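Local atomic coordinates of DNA mismatch repair protein MUTS (PDB entry 1EWQ), a protein that recognises mismatched bases in DNA, has a weak ATPase activity and takes part in DNA mismatch repair. Residues Glu310-Val313 / Leu318-Gly321; Gln18-Leu23 / Leu32-Gly37. One frame throughout, in Å; residues are numbered along the deposited sequence.

Contact 1: Glu310-Val313 / Leu318-Gly321; sequences EGFV and LREG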
loop_
_atom_site.group_PDB
_atom_site.type_symbol
_atom_site.label_atom_id
_atom_site.label_comp_id
_atom_site.label_asym_id
_atom_site.label_seq_id
_atom_site.Cartn_x
_atom_site.Cartn_y
_atom_site.Cartn_z
ATOM N N GLU C 310 -26.099 1.629 -32.599
ATOM C CA GLU C 310 -27.130 2.573 -33.008
ATOM C C GLU C 310 -28.512 1.998 -32.764
ATOM O O GLU C 310 -29.428 2.711 -32.367
ATOM C CB GLU C 310 -26.971 2.912 -34.488
ATOM C CG GLU C 310 -27.945 3.962 -34.987
ATOM C CD GLU C 310 -27.510 4.560 -36.314
ATOM O OE1 GLU C 310 -27.545 3.852 -37.335
ATOM O OE2 GLU C 310 -27.117 5.743 -36.330
ATOM N N GLY C 311 -28.645 0.697 -33.003
ATOM C CA GLY C 311 -29.916 0.029 -32.803
ATOM C C GLY C 311 -30.369 0.096 -31.358
ATOM O O GLY C 311 -31.557 0.268 -31.088
ATOM N N PHE C 312 -29.437 -0.046 -30.422
ATOM C CA PHE C 312 -29.802 0.021 -29.011
ATOM C C PHE C 312 -29.948 1.473 -28.567
ATOM O O PHE C 312 -30.570 1.752 -27.549
ATOM C CB PHE C 312 -28.765 -0.689 -28.137
ATOM C CG PHE C 312 -28.980 -2.174 -28.020
ATOM C CD1 PHE C 312 -28.002 -3.067 -28.442
ATOM C CD2 PHE C 312 -30.148 -2.677 -27.465
ATOM C CE1 PHE C 312 -28.182 -4.441 -28.311
ATOM C CE2 PHE C 312 -30.341 -4.055 -27.328
ATOM C CZ PHE C 312 -29.354 -4.940 -27.751
ATOM N N VAL C 313 -29.367 2.395 -29.328
ATOM C CA VAL C 313 -29.482 3.805 -28.996
ATOM C C VAL C 313 -30.911 4.243 -29.297
ATOM O O VAL C 313 -31.500 5.016 -28.550
ATOM C CB VAL C 313 -28.498 4.673 -29.818
ATOM C CG1 VAL C 313 -28.909 6.141 -29.751
ATOM C CG2 VAL C 313 -27.081 4.507 -29.275
ATOM N N LEU C 318 -36.086 -1.595 -25.326
ATOM C CA LEU C 318 -35.373 -2.849 -25.516
ATOM C C LEU C 318 -33.998 -2.817 -24.849
ATOM O O LEU C 318 -33.583 -3.785 -24.197
ATOM C CB LEU C 318 -35.205 -3.123 -27.007
ATOM C CG LEU C 318 -34.424 -4.384 -27.363
ATOM C CD1 LEU C 318 -35.133 -5.615 -26.786
ATOM C CD2 LEU C 318 -34.302 -4.484 -28.873
ATOM N N ARG C 319 -33.298 -1.699 -25.023
ATOM C CA ARG C 319 -31.974 -1.526 -24.448
ATOM C C ARG C 319 -31.989 -1.649 -22.927
ATOM O O ARG C 319 -31.197 -2.396 -22.349
ATOM C CB ARG C 319 -31.392 -0.161 -24.824
ATOM C CG ARG C 319 -29.954 0.022 -24.340
ATOM C CD ARG C 319 -29.453 1.442 -24.541
ATOM N NE ARG C 319 -30.158 2.396 -23.693
ATOM C CZ ARG C 319 -30.917 3.384 -24.153
ATOM N NH1 ARG C 319 -31.073 3.546 -25.461
ATOM N NH2 ARG C 319 -31.504 4.215 -23.309
ATOM N N GLU C 320 -32.879 -0.904 -22.278
ATOM C CA GLU C 320 -32.959 -0.936 -20.822
ATOM C C GLU C 320 -33.480 -2.292 -20.337
ATOM O O GLU C 320 -33.079 -2.786 -19.275
ATOM C CB GLU C 320 -33.862 0.197 -20.313
ATOM C CG GLU C 320 -33.380 1.608 -20.684
ATOM C CD GLU C 320 -32.003 1.927 -20.115
ATOM O OE1 GLU C 320 -31.682 1.421 -19.012
ATOM O OE2 GLU C 320 -31.254 2.689 -20.764
ATOM N N GLY C 321 -34.373 -2.892 -21.120
ATOM C CA GLY C 321 -34.917 -4.187 -20.759
ATOM C C GLY C 321 -33.832 -5.247 -20.742
ATOM O O GLY C 321 -33.714 -6.023 -19.787
#
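Arg319 begins with CG opposite the backbone N across the CA-CB bond (chi1 -175°), and its chain then bends at chi3, which swings its guanidinium over to the backbone of helix 299-314. Phe312 CG stands beside its own backbone N (chi1 -85°), and the ring crosses the first carbons of the arginine at a slant. Arg319 NH1 donates to Phe312 O over 2.8 Å, with an N-H...O angle of 154°. The donor lies in the carbonyl plane, and the oxygen sits at the edge of the guanidinium, close to its plane. Val313 O is also near this edge, 3.4 Å from Arg319 NH1. The aliphatic part of the arginine curls round the same carbonyl, and Arg319 CD comes within 3.2 Å of Phe312 O.

The Phe312 ring adds apolar packing. Its CD2 lies 3.7 Å from Arg319 CA, and its CE2 meets Leu318 CG at 4.1 Å. The far edge of the guanidinium holds a charge of opposite sign. Arg319 NE and NH2 grip Glu320 OE2 side-on, both on the one oxygen, with NH2 at 3.0 Å. Glu535, a second acidic partner of NE, has its OE2 close to Glu320 OE2, and Arg319 probably offsets the repulsion of these like charges. These bonds on separate edges probably fix the rotation of the guanidinium. Helix 514-540 packs on the pair through Ala534, and Tyr530 touches the phenylalanine. The whole is a tight turn between two consecutive helices of domain III, where an arginine of helix 316-326 binds a carbonyl in the last turn of helix 299-314.

Contact 2: Gln18-Leu23 / Leu32-Gly37; sequences QQYVEL and LLFQVG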
loop_
_atom_site.group_PDB
_atom_site.type_symbol
_atom_site.label_atom_id
_atom_site.label_comp_id
_atom_site.label_asym_id
_atom_site.label_seq_id
_atom_site.Cartn_x
_atom_site.Cartn_y
_atom_site.Cartn_z
ATOM N N GLN C 18 6.406 -36.264 8.546
ATOM C CA GLN C 18 7.145 -36.863 7.443
ATOM C C GLN C 18 6.322 -36.674 6.187
ATOM O O GLN C 18 6.798 -36.123 5.199
ATOM C CB GLN C 18 7.372 -38.355 7.687
ATOM C CG GLN C 18 8.737 -38.678 8.262
ATOM C CD GLN C 18 9.864 -38.296 7.323
ATOM O OE1 GLN C 18 9.900 -38.729 6.172
ATOM N NE2 GLN C 18 10.793 -37.481 7.814
ATOM N N GLN C 19 5.078 -37.138 6.241
ATOM C CA GLN C 19 4.151 -37.018 5.128
ATOM C C GLN C 19 4.154 -35.560 4.677
ATOM O O GLN C 19 4.083 -35.268 3.483
ATOM C CB GLN C 19 2.752 -37.437 5.590
ATOM C CG GLN C 19 1.670 -37.346 4.535
ATOM C CD GLN C 19 0.319 -37.790 5.055
ATOM O OE1 GLN C 19 -0.185 -37.250 6.039
ATOM N NE2 GLN C 19 -0.275 -38.781 4.396
ATOM N N TYR C 20 4.258 -34.654 5.647
ATOM C CA TYR C 20 4.278 -33.211 5.404
ATOM C C TYR C 20 5.548 -32.737 4.693
ATOM O O TYR C 20 5.488 -32.114 3.629
ATOM C CB TYR C 20 4.138 -32.468 6.738
ATOM C CG TYR C 20 4.544 -31.009 6.694
ATOM C CD1 TYR C 20 3.770 -30.066 6.019
ATOM C CD2 TYR C 20 5.711 -30.577 7.319
ATOM C CE1 TYR C 20 4.148 -28.723 5.970
ATOM C CE2 TYR C 20 6.099 -29.238 7.276
ATOM C CZ TYR C 20 5.313 -28.319 6.600
ATOM O OH TYR C 20 5.695 -26.999 6.558
ATOM N N VAL C 21 6.691 -33.023 5.308
ATOM C CA VAL C 21 7.991 -32.633 4.781
ATOM C C VAL C 21 8.264 -33.200 3.390
ATOM O O VAL C 21 8.917 -32.556 2.572
ATOM C CB VAL C 21 9.119 -33.066 5.756
ATOM C CG1 VAL C 21 10.483 -32.941 5.090
ATOM C CG2 VAL C 21 9.073 -32.201 7.013
ATOM N N GLU C 22 7.754 -34.398 3.125
ATOM C CA GLU C 22 7.944 -35.053 1.833
ATOM C C GLU C 22 7.309 -34.233 0.714
ATOM O O GLU C 22 7.944 -33.963 -0.307
ATOM C CB GLU C 22 7.312 -36.445 1.847
ATOM C CG GLU C 22 7.965 -37.430 0.901
ATOM C CD GLU C 22 9.294 -37.938 1.430
ATOM O OE1 GLU C 22 9.294 -38.581 2.508
ATOM O OE2 GLU C 22 10.335 -37.693 0.775
ATOM N N LEU C 23 6.051 -33.847 0.912
ATOM C CA LEU C 23 5.323 -33.053 -0.073
ATOM C C LEU C 23 5.944 -31.667 -0.210
ATOM O O LEU C 23 6.169 -31.185 -1.321
ATOM C CB LEU C 23 3.853 -32.910 0.339
ATOM C CG LEU C 23 3.017 -34.189 0.427
ATOM C CD1 LEU C 23 1.664 -33.881 1.045
ATOM C CD2 LEU C 23 2.851 -34.787 -0.958
ATOM N N LEU C 32 3.356 -24.416 1.192
ATOM C CA LEU C 32 2.505 -25.588 1.307
ATOM C C LEU C 32 1.537 -25.527 2.483
ATOM O O LEU C 32 1.941 -25.294 3.626
ATOM C CB LEU C 32 3.378 -26.840 1.407
ATOM C CG LEU C 32 2.675 -28.189 1.239
ATOM C CD1 LEU C 32 3.584 -29.134 0.484
ATOM C CD2 LEU C 32 2.288 -28.752 2.591
ATOM N N LEU C 33 0.256 -25.721 2.180
ATOM C CA LEU C 33 -0.804 -25.721 3.180
ATOM C C LEU C 33 -1.193 -27.179 3.335
ATOM O O LEU C 33 -1.861 -27.756 2.476
ATOM C CB LEU C 33 -1.989 -24.875 2.705
ATOM C CG LEU C 33 -1.630 -23.392 2.522
ATOM C CD1 LEU C 33 -2.834 -22.612 2.020
ATOM C CD2 LEU C 33 -1.145 -22.812 3.843
ATOM N N PHE C 34 -0.740 -27.765 4.437
ATOM C CA PHE C 34 -0.940 -29.175 4.749
ATOM C C PHE C 34 -2.207 -29.424 5.558
ATOM O O PHE C 34 -2.278 -29.089 6.747
ATOM C CB PHE C 34 0.286 -29.665 5.523
ATOM C CG PHE C 34 0.414 -31.155 5.611
ATOM C CD1 PHE C 34 0.468 -31.935 4.457
ATOM C CD2 PHE C 34 0.554 -31.776 6.850
ATOM C CE1 PHE C 34 0.665 -33.313 4.536
ATOM C CE2 PHE C 34 0.753 -33.150 6.945
ATOM C CZ PHE C 34 0.809 -33.924 5.783
ATOM N N GLN C 35 -3.203 -30.023 4.910
ATOM C CA GLN C 35 -4.479 -30.327 5.550
ATOM C C GLN C 35 -4.400 -31.424 6.617
ATOM O O GLN C 35 -3.880 -32.514 6.370
ATOM C CB GLN C 35 -5.490 -30.729 4.474
ATOM C CG GLN C 35 -6.531 -31.773 4.881
ATOM C CD GLN C 35 -7.682 -31.202 5.662
ATOM O OE1 GLN C 35 -8.835 -31.612 5.486
ATOM N NE2 GLN C 35 -7.384 -30.259 6.550
ATOM N N VAL C 36 -4.910 -31.118 7.806
ATOM C CA VAL C 36 -4.941 -32.070 8.918
ATOM C C VAL C 36 -6.261 -31.795 9.624
ATOM O O VAL C 36 -6.348 -30.896 10.451
ATOM C CB VAL C 36 -3.787 -31.844 9.933
ATOM C CG1 VAL C 36 -3.768 -32.973 10.957
ATOM C CG2 VAL C 36 -2.458 -31.769 9.223
ATOM N N GLY C 37 -7.290 -32.563 9.290
ATOM C CA GLY C 37 -8.587 -32.331 9.897
ATOM C C GLY C 37 -9.230 -31.094 9.289
ATOM O O GLY C 37 -9.240 -30.932 8.068
HETATM O O HOH W 1 4.595 -25.236 4.316
#
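Helix 15-26 packs on the mixed sheet of the N-terminal mismatch-recognition domain (MutS domain I), and here it covers strand 31-36, the next strand in the chain. Residues 18-23 and 32-36 run nearly antiparallel (152°), with axes 9.6 Å apart at their closest. Tyr20, Leu23, Leu32 and Phe34 carry the contact, and no direct hydrogen bond crosses it.

Phe34 is the central group. The methylene of Tyr20 sits over one face of its ring as a CH-pi contact, with Tyr20 CB 3.7 Å from the ring centroid. The two aromatic planes are oblique, at 58°. Leu23 CD1 meets the ring edge at Phe34 CE1, 3.7 Å away, and Gln19 lays its CG against the edge near Phe34 CZ. With Phe34 cut back to an alanine, Tyr20 CB and Leu23 CD1 would probably lose their partner and a gap would open between helix and sheet. From the sheet side, Ala95 and Arg110 also touch Phe34. The amide end of Gln19 is held elsewhere, by Val108 O.

Leu32 has CG anti to its backbone N (chi1 -168°), and its two methyls divide between the helix residues. Leu32 CD1 reaches Leu23 CB at 3.8 Å, while Leu32 CD2 lies 3.9 Å from Tyr20 CE1. The tyrosine hydroxyl also bonds to Phe43 N. A water links Tyr20 OH, at 3.1 Å, to Leu32 O, to which it donates over 2.7 Å.

How the contacts relate
From the N terminus the chain forms contact 2 first. Helix 15-26 turns back through a short connection, and strand 31-36 closes the loop by packing against the helix. The chain then completes the sheet of domain I and passes through domain II before it reaches domain III. There contact 1 closes a tighter turn, between the end of helix 299-314 and helix 316-326. The two loops follow one another in series and neither nest nor cross. The centres of contact 1 and contact 2 lie about 56 Å apart, on opposite sides of the chain's centre. Contact 2 comes within about 3 Å of the bound DNA, nearest atoms, whereas contact 1 stays about 40 Å from it.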